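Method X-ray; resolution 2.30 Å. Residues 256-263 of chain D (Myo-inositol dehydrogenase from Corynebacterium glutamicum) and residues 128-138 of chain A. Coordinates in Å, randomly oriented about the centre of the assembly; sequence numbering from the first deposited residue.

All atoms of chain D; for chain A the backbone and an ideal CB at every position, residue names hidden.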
# COMPACT_ATOMS: atom_id res chain seq x y z
N ARG D 256 4.12 6.82 -9.52
CA ARG D 256 3.58 8.15 -9.30
C ARG D 256 4.74 9.15 -9.18
O ARG D 256 5.86 8.77 -8.85
CB ARG D 256 2.72 8.16 -8.04
CG ARG D 256 1.34 7.53 -8.25
CD ARG D 256 0.69 7.06 -6.95
NE ARG D 256 1.34 5.86 -6.44
CZ ARG D 256 2.14 5.84 -5.38
NH1 ARG D 256 2.40 6.96 -4.71
NH2 ARG D 256 2.71 4.70 -5.01
N PRO D 257 4.49 10.44 -9.47
CA PRO D 257 5.57 11.42 -9.37
C PRO D 257 6.11 11.61 -7.95
O PRO D 257 7.29 11.93 -7.78
CB PRO D 257 4.95 12.69 -9.94
CG PRO D 257 3.51 12.54 -9.60
CD PRO D 257 3.24 11.07 -9.91
N THR D 258 5.25 11.43 -6.95
CA THR D 258 5.68 11.58 -5.56
C THR D 258 5.10 10.42 -4.73
O THR D 258 4.26 9.66 -5.22
CB THR D 258 5.17 12.91 -4.94
OG1 THR D 258 3.81 12.77 -4.53
CG2 THR D 258 5.29 14.06 -5.95
N THR D 259 5.55 10.29 -3.49
CA THR D 259 5.06 9.24 -2.61
C THR D 259 4.10 9.84 -1.60
O THR D 259 3.83 9.25 -0.55
CB THR D 259 6.21 8.57 -1.84
OG1 THR D 259 6.83 9.54 -0.97
CG2 THR D 259 7.25 8.01 -2.81
N VAL D 260 3.58 11.03 -1.92
CA VAL D 260 2.66 11.70 -1.02
C VAL D 260 1.29 11.04 -0.99
O VAL D 260 0.79 10.56 -2.01
CB VAL D 260 2.45 13.18 -1.42
CG1 VAL D 260 1.44 13.85 -0.47
CG2 VAL D 260 3.78 13.92 -1.39
N ARG D 261 0.69 11.01 0.19
CA ARG D 261 -0.65 10.45 0.35
C ARG D 261 -1.44 11.36 1.27
O ARG D 261 -0.93 11.82 2.30
CB ARG D 261 -0.58 9.04 0.94
CG ARG D 261 -0.03 7.99 -0.02
CD ARG D 261 0.14 6.66 0.70
NE ARG D 261 0.78 5.66 -0.15
CZ ARG D 261 0.14 4.94 -1.06
NH1 ARG D 261 -1.17 5.11 -1.23
NH2 ARG D 261 0.80 4.05 -1.78
N LYS D 262 -2.68 11.63 0.89
CA LYS D 262 -3.54 12.48 1.68
C LYS D 262 -4.59 11.64 2.41
O LYS D 262 -5.09 10.64 1.88
CB LYS D 262 -4.23 13.53 0.79
CG LYS D 262 -5.19 14.43 1.56
CD LYS D 262 -5.65 15.63 0.75
CE LYS D 262 -6.48 15.21 -0.45
NZ LYS D 262 -7.02 16.41 -1.13
N HIS D 263 -4.92 12.05 3.63
CA HIS D 263 -5.91 11.35 4.42
C HIS D 263 -6.84 12.37 5.05
O HIS D 263 -6.40 13.26 5.77
CB HIS D 263 -5.24 10.52 5.52
CG HIS D 263 -4.13 9.65 5.03
ND1 HIS D 263 -2.88 10.14 4.74
CD2 HIS D 263 -4.08 8.32 4.78
CE1 HIS D 263 -2.10 9.15 4.34
NE2 HIS D 263 -2.81 8.03 4.36
N UNK A 128 13.11 17.92 -2.41
CA UNK A 128 12.59 16.59 -2.72
C UNK A 128 11.16 16.78 -3.24
O UNK A 128 10.35 17.45 -2.59
CB UNK A 128 12.63 15.67 -1.50
N UNK A 129 10.83 16.20 -4.40
CA UNK A 129 9.46 16.37 -4.93
C UNK A 129 8.37 16.07 -3.90
O UNK A 129 7.46 16.89 -3.70
CB UNK A 129 9.26 15.46 -6.15
N UNK A 130 8.46 14.91 -3.24
CA UNK A 130 7.46 14.52 -2.24
C UNK A 130 7.39 15.52 -1.09
O UNK A 130 6.34 16.08 -0.81
CB UNK A 130 7.77 13.13 -1.69
N UNK A 131 8.52 15.75 -0.41
CA UNK A 131 8.52 16.69 0.70
C UNK A 131 8.12 18.12 0.25
O UNK A 131 7.40 18.82 0.97
CB UNK A 131 9.90 16.71 1.35
N UNK A 132 8.57 18.54 -0.92
CA UNK A 132 8.25 19.89 -1.40
C UNK A 132 6.76 19.99 -1.70
O UNK A 132 6.12 21.00 -1.40
CB UNK A 132 9.07 20.24 -2.64
N UNK A 133 6.20 18.93 -2.28
CA UNK A 133 4.77 18.90 -2.59
C UNK A 133 3.96 19.06 -1.30
O UNK A 133 3.04 19.89 -1.22
CB UNK A 133 4.40 17.60 -3.30
N UNK A 134 4.31 18.28 -0.28
CA UNK A 134 3.63 18.36 1.00
C UNK A 134 3.69 19.77 1.58
O UNK A 134 2.70 20.26 2.11
CB UNK A 134 4.24 17.36 1.98
N UNK A 135 4.84 20.41 1.49
CA UNK A 135 4.99 21.76 2.02
C UNK A 135 4.07 22.76 1.30
O UNK A 135 3.37 23.55 1.94
CB UNK A 135 6.45 22.21 1.90
N UNK A 136 4.06 22.70 -0.03
CA UNK A 136 3.24 23.58 -0.86
C UNK A 136 1.75 23.31 -0.69
O UNK A 136 0.93 24.24 -0.68
CB UNK A 136 3.63 23.42 -2.33
N UNK A 137 1.38 22.04 -0.56
CA UNK A 137 -0.02 21.70 -0.41
C UNK A 137 -0.50 22.11 0.97
O UNK A 137 -1.64 22.55 1.13
CB UNK A 137 -0.25 20.20 -0.64
N UNK A 138 0.36 22.00 1.97
CA UNK A 138 -0.01 22.41 3.32
C UNK A 138 -0.22 23.93 3.30
O UNK A 138 -1.21 24.44 3.83
CB UNK A 138 1.06 22.00 4.34

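Position 128 precedes the first helical turn, with phi/psi of -70/129, and its ideal CB has no chain D atom within 5.5 Å. Nothing in this stretch of chain D constrains it, and the helix start that follows suits an N-cap such as Asp, Asn, Ser or Thr. It is Asp A128, whose OD2 accepts from the backbone N of position 131 at 3.1 Å, a capping bond.

At 129, phi is -50 and CA-to-CB points toward chain D, with the ideal CB 4.2 Å from Thr D258 CG2 and 4.4 Å from Pro D257 O. A small or compact apolar residue fits, and proline is at home in a first turn. Pro A129 is deposited; its CB lies 4.4 Å from Thr D258 CG2.

Position 130 has the closest backbone register, its CA 4.8 Å from the CA of Thr D258. The CB points sideways, yet stands 3.8 Å from Thr D259 OG1 and 4.1 Å from Val D260 CG2. The room suits a small residue, and the NH of Thr D259 favours one with a hydroxyl, Ser or perhaps Thr; Ala or Gly would fit the space but leave that NH without this acceptor. Ser A130, chi1 m, accepts from Thr D259 N through OG at 3.0 Å and a nearly straight 170°.

Positions 131 and 132 point away and sideways, and neither ideal CB meets chain D; many residues would do. They are Phe A131 and Ala A132.

At 133 CA-to-CB points toward chain D, the ideal CB 4.2 Å from Val D260 CG2 and 4.5 Å from Thr D258 CG2. Apolar contact without much reach is indicated, so Ala or another small residue suits. Ala A133 packs its CB 4.2 Å from Val D260 CG2.

At 134 CA-to-CB points sideways, with the ideal CB 4.8 Å from Val D260 CG2, leaving room for a branched or longer apolar chain. Ile A134, with chi1 m and chi2 t, brings CG1 to 3.6 Å from Val D260 CG2.

Positions 135 and 136 are out of reach and unconstrained by this stretch of chain D: Asn A135 and Ala A136.

At 137 the CB points toward chain D but has nothing within 5.5 Å, so a long side chain, such as Arg, Lys, Gln or Met, would bridge the gap; the nearby Lys D262 makes a positive charge less obvious. Arg A137 is deposited. Its NH1 lies 3.5 Å from Val D260 CG1 and donates to two waters; one, which it holds weakly, donates to Thr D258 OG1, while the other reaches Val D260 O. NH2 sits 4.3 Å from Lys D262 NZ, a like-charge approach; both atoms are hydrogen-bonded elsewhere in the structure.

Position 138 is out of reach; it is Val A138.

Chain A 128-138: DPSFAAINARV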
# COMPACT_ATOMS: atom_id res chain seq x y z
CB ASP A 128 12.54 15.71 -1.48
CG ASP A 128 11.95 14.35 -1.77
OD1 ASP A 128 12.51 13.65 -2.63
OD2 ASP A 128 10.93 13.98 -1.15
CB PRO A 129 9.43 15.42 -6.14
CG PRO A 129 10.85 15.47 -6.64
CD PRO A 129 11.68 15.45 -5.35
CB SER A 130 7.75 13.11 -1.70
OG SER A 130 7.78 12.16 -2.75
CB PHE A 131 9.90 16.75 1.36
CG PHE A 131 10.35 15.45 1.97
CD1 PHE A 131 9.44 14.53 2.48
CD2 PHE A 131 11.71 15.15 2.04
CE1 PHE A 131 9.87 13.33 3.03
CE2 PHE A 131 12.16 13.96 2.59
CZ PHE A 131 11.24 13.04 3.09
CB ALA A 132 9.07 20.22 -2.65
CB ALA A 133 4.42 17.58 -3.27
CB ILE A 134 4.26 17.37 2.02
CG1 ILE A 134 4.07 15.94 1.53
CG2 ILE A 134 3.61 17.56 3.40
CD1 ILE A 134 4.68 14.88 2.45
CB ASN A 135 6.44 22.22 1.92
CG ASN A 135 6.66 23.58 2.55
OD1 ASN A 135 6.40 24.61 1.93
ND2 ASN A 135 7.13 23.59 3.79
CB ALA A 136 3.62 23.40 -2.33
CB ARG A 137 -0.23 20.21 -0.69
CG ARG A 137 0.11 19.83 -2.13
CD ARG A 137 0.06 18.33 -2.38
NE ARG A 137 -1.27 17.77 -2.20
CZ ARG A 137 -1.57 16.49 -2.34
NH1 ARG A 137 -0.63 15.61 -2.67
NH2 ARG A 137 -2.82 16.07 -2.15
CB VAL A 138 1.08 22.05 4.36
CG1 VAL A 138 0.83 22.81 5.67
CG2 VAL A 138 1.06 20.53 4.64
O HOH W 1 1.79 15.11 -4.36
O HOH W 2 -1.12 12.73 -3.42
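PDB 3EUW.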